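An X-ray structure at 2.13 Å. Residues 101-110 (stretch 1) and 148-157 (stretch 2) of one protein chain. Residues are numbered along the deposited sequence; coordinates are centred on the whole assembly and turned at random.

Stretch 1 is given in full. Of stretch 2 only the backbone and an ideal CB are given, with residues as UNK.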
# COMPACT_ATOMS: atom_id res chain seq x y z
N ASP A 101 3.17 10.06 16.00
CA ASP A 101 2.41 11.29 16.17
C ASP A 101 1.39 11.52 15.04
O ASP A 101 0.23 11.73 15.34
CB ASP A 101 3.35 12.50 16.34
CG ASP A 101 4.10 12.47 17.69
OD1 ASP A 101 3.86 11.54 18.51
OD2 ASP A 101 4.91 13.39 17.95
N SER A 102 1.81 11.43 13.77
CA SER A 102 0.88 11.75 12.67
C SER A 102 -0.28 10.80 12.61
O SER A 102 -1.44 11.21 12.49
CB SER A 102 1.58 11.71 11.31
OG SER A 102 2.51 12.76 11.21
N PHE A 103 0.01 9.50 12.71
CA PHE A 103 -1.06 8.50 12.72
C PHE A 103 -2.02 8.65 13.93
O PHE A 103 -3.24 8.56 13.78
CB PHE A 103 -0.47 7.09 12.70
CG PHE A 103 -1.50 6.02 12.62
CD1 PHE A 103 -2.20 5.81 11.43
CD2 PHE A 103 -1.79 5.22 13.70
CE1 PHE A 103 -3.18 4.85 11.34
CE2 PHE A 103 -2.77 4.25 13.62
CZ PHE A 103 -3.47 4.06 12.43
N ASP A 104 -1.46 8.86 15.12
CA ASP A 104 -2.29 9.09 16.30
C ASP A 104 -3.20 10.31 16.15
O ASP A 104 -4.37 10.26 16.49
CB ASP A 104 -1.44 9.28 17.55
CG ASP A 104 -0.84 8.00 18.04
OD1 ASP A 104 -1.34 6.91 17.67
OD2 ASP A 104 0.15 8.08 18.80
N ARG A 105 -2.67 11.40 15.62
CA ARG A 105 -3.46 12.60 15.42
C ARG A 105 -4.55 12.39 14.36
O ARG A 105 -5.67 12.86 14.53
CB ARG A 105 -2.57 13.79 15.08
CG ARG A 105 -1.81 14.31 16.29
CD ARG A 105 -0.58 15.10 15.89
NE ARG A 105 -0.93 16.35 15.21
CZ ARG A 105 -0.07 17.13 14.55
NH1 ARG A 105 1.22 16.82 14.44
NH2 ARG A 105 -0.51 18.24 13.98
N PHE A 106 -4.25 11.63 13.31
CA PHE A 106 -5.27 11.40 12.28
C PHE A 106 -6.35 10.50 12.84
O PHE A 106 -7.56 10.76 12.65
CB PHE A 106 -4.67 10.79 11.01
CG PHE A 106 -5.68 10.60 9.92
CD1 PHE A 106 -6.50 9.50 9.92
CD2 PHE A 106 -5.84 11.55 8.94
CE1 PHE A 106 -7.45 9.33 8.94
CE2 PHE A 106 -6.80 11.38 7.96
CZ PHE A 106 -7.60 10.27 7.96
N ALA A 107 -5.94 9.46 13.57
CA ALA A 107 -6.87 8.52 14.17
C ALA A 107 -7.77 9.21 15.19
O ALA A 107 -8.98 9.02 15.17
CB ALA A 107 -6.15 7.37 14.83
N ALA A 108 -7.16 10.01 16.06
CA ALA A 108 -7.91 10.80 17.04
C ALA A 108 -8.89 11.71 16.32
O ALA A 108 -10.06 11.74 16.66
CB ALA A 108 -6.96 11.63 17.90
N ALA A 109 -8.42 12.42 15.30
CA ALA A 109 -9.27 13.37 14.60
C ALA A 109 -10.47 12.73 13.92
O ALA A 109 -11.56 13.28 13.96
CB ALA A 109 -8.47 14.16 13.59
N HIS A 110 -10.32 11.54 13.36
CA HIS A 110 -11.36 11.01 12.49
C HIS A 110 -11.95 9.70 12.93
O HIS A 110 -12.62 9.03 12.15
CB HIS A 110 -10.83 11.00 11.05
CG HIS A 110 -10.51 12.37 10.55
ND1 HIS A 110 -11.48 13.33 10.40
CD2 HIS A 110 -9.34 12.97 10.24
CE1 HIS A 110 -10.93 14.46 10.00
NE2 HIS A 110 -9.63 14.27 9.88
N UNK A 148 -12.30 17.05 4.43
CA UNK A 148 -11.81 17.20 5.81
C UNK A 148 -10.75 16.16 6.20
O UNK A 148 -9.79 16.46 6.93
CB UNK A 148 -12.99 17.11 6.78
N UNK A 149 -10.89 14.93 5.70
CA UNK A 149 -9.87 13.90 5.93
C UNK A 149 -8.57 14.29 5.24
O UNK A 149 -7.50 14.20 5.83
CB UNK A 149 -10.35 12.54 5.43
N UNK A 150 -8.68 14.70 3.98
CA UNK A 150 -7.53 15.05 3.16
C UNK A 150 -6.83 16.27 3.71
O UNK A 150 -5.60 16.34 3.64
CB UNK A 150 -7.95 15.29 1.71
N UNK A 151 -7.58 17.23 4.27
CA UNK A 151 -6.96 18.40 4.94
C UNK A 151 -6.09 18.03 6.12
O UNK A 151 -4.96 18.47 6.24
CB UNK A 151 -8.05 19.37 5.42
N UNK A 152 -6.64 17.21 7.01
CA UNK A 152 -5.90 16.72 8.16
C UNK A 152 -4.59 16.05 7.72
O UNK A 152 -3.52 16.38 8.23
CB UNK A 152 -6.76 15.74 8.96
N UNK A 153 -4.68 15.14 6.74
CA UNK A 153 -3.47 14.47 6.20
C UNK A 153 -2.47 15.46 5.63
O UNK A 153 -1.26 15.36 5.87
CB UNK A 153 -3.86 13.47 5.11
N UNK A 154 -2.98 16.42 4.86
CA UNK A 154 -2.15 17.45 4.23
C UNK A 154 -1.41 18.29 5.28
O UNK A 154 -0.24 18.61 5.12
CB UNK A 154 -3.01 18.36 3.35
N UNK A 155 -2.11 18.66 6.35
CA UNK A 155 -1.49 19.36 7.47
C UNK A 155 -0.41 18.52 8.14
O UNK A 155 0.67 19.02 8.42
CB UNK A 155 -2.55 19.75 8.50
N UNK A 156 -0.69 17.25 8.39
CA UNK A 156 0.30 16.36 9.01
C UNK A 156 1.48 16.13 8.08
O UNK A 156 2.60 15.98 8.54
CB UNK A 156 -0.34 15.02 9.38
N UNK A 157 1.23 16.10 6.77
CA UNK A 157 2.31 15.97 5.80
C UNK A 157 3.14 17.24 5.78
O UNK A 157 4.36 17.19 5.74
CB UNK A 157 1.76 15.67 4.41

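The two helices pack nearly antiparallel, at 158° between their N-to-C directions, with axes 10.2 Å apart at closest approach, so the start of stretch 2 lies beside the His110 end of stretch 1 and its end beside Ser102.

At position 148 CA-to-CB points sideways, and the ideal CB lies 4.6 Å from His110 CE1. Stretch 1 does little to restrict the choice, and a polar or an aliphatic chain would suit. The residue is Glu148.

Position 149 also starts sideways, but its ideal CB is 4.4 Å from Phe106 CZ and 4.8 Å from His110 NE2. With two rings nearby, an aliphatic chain such as leucine, isoleucine or methionine is expected. Leu149 brings CD2 over the face of the imidazole, 3.4 Å from the centroid of the His110 ring in a CH-pi contact, while its CB packs against Phe106.

Positions 150 and 151 have nothing of stretch 1 within 5.5 Å of their ideal CB atoms, so the visible atoms hardly constrain them; they are Ala150, pointing away, and Arg151, whose end leads away.

Position 152 points toward stretch 1. Its ideal CB is only 3.4 Å from His110 NE2 and 4.3 Å from Phe106 CD2, which favours a small side chain with a hydroxyl: serine or threonine, with alanine possible if the nitrogen finds no partner here. Thr152 (chi1 m) places OG1 2.7 Å from His110 NE2, near the ring plane and at a hydrogen-bond angle of 168°; either atom could be the donor. Its CG2 lies 3.9 Å from Phe106 CD2.

At position 153 the ideal CB is 4.6 Å from Phe106 CE2, so a small apolar residue would fit beside the ring. Ala153 does so, helping Thr152, Leu149 and position 156 form the hole that receives Phe106.

Position 154 is out of reach, so stretch 1 sets no limit on it; it is Leu154. Position 155 points sideways with nothing of stretch 1 within 5.5 Å of its ideal CB, allowing many residues; Val155 makes no close contact.

Position 156 points toward stretch 1, its ideal CB 4.1 Å from Ser102 OG. Ser102, Phe106 and the long Arg105 chain would suit an aliphatic residue, or an acid reaching for the guanidinium. Leu156 has the largest covered area of the contact. CD1 meets Ser102 O at 3.2 Å and Phe106 CB at 3.9 Å, while CD2 lies over one face of the guanidinium, 3.3 Å from Arg105 CZ.

Position 157 points away, leaving its choice open; it is Asp157.

Stretch 2, residues 148-157: ELARTALVLD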
# COMPACT_ATOMS: atom_id res chain seq x y z
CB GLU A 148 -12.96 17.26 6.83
CG GLU A 148 -13.60 15.94 7.26
CD GLU A 148 -14.70 15.46 6.32
OE1 GLU A 148 -14.47 15.43 5.08
OE2 GLU A 148 -15.79 15.10 6.82
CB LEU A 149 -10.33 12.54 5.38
CG LEU A 149 -11.64 11.97 5.91
CD1 LEU A 149 -11.89 10.57 5.38
CD2 LEU A 149 -11.62 11.97 7.42
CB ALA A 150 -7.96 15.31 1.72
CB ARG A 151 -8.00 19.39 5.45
CG ARG A 151 -8.47 20.35 4.39
CD ARG A 151 -9.29 21.49 4.96
NE ARG A 151 -9.46 22.46 3.88
CZ ARG A 151 -10.44 22.41 2.99
NH1 ARG A 151 -11.38 21.48 3.06
NH2 ARG A 151 -10.48 23.33 2.03
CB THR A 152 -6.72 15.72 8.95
OG1 THR A 152 -7.97 16.31 9.33
CG2 THR A 152 -5.95 15.25 10.19
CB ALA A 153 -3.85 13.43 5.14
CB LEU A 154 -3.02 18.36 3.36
CG LEU A 154 -2.41 19.09 2.18
CD1 LEU A 154 -1.77 18.16 1.17
CD2 LEU A 154 -3.50 19.92 1.51
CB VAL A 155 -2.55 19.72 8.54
CG1 VAL A 155 -1.89 20.08 9.87
CG2 VAL A 155 -3.42 20.85 8.04
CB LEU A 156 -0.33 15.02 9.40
CG LEU A 156 -1.49 15.11 10.40
CD1 LEU A 156 -2.13 13.74 10.62
CD2 LEU A 156 -1.03 15.74 11.70
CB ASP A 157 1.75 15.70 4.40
CG ASP A 157 2.79 15.78 3.32
OD1 ASP A 157 3.72 14.93 3.30
OD2 ASP A 157 2.68 16.69 2.45
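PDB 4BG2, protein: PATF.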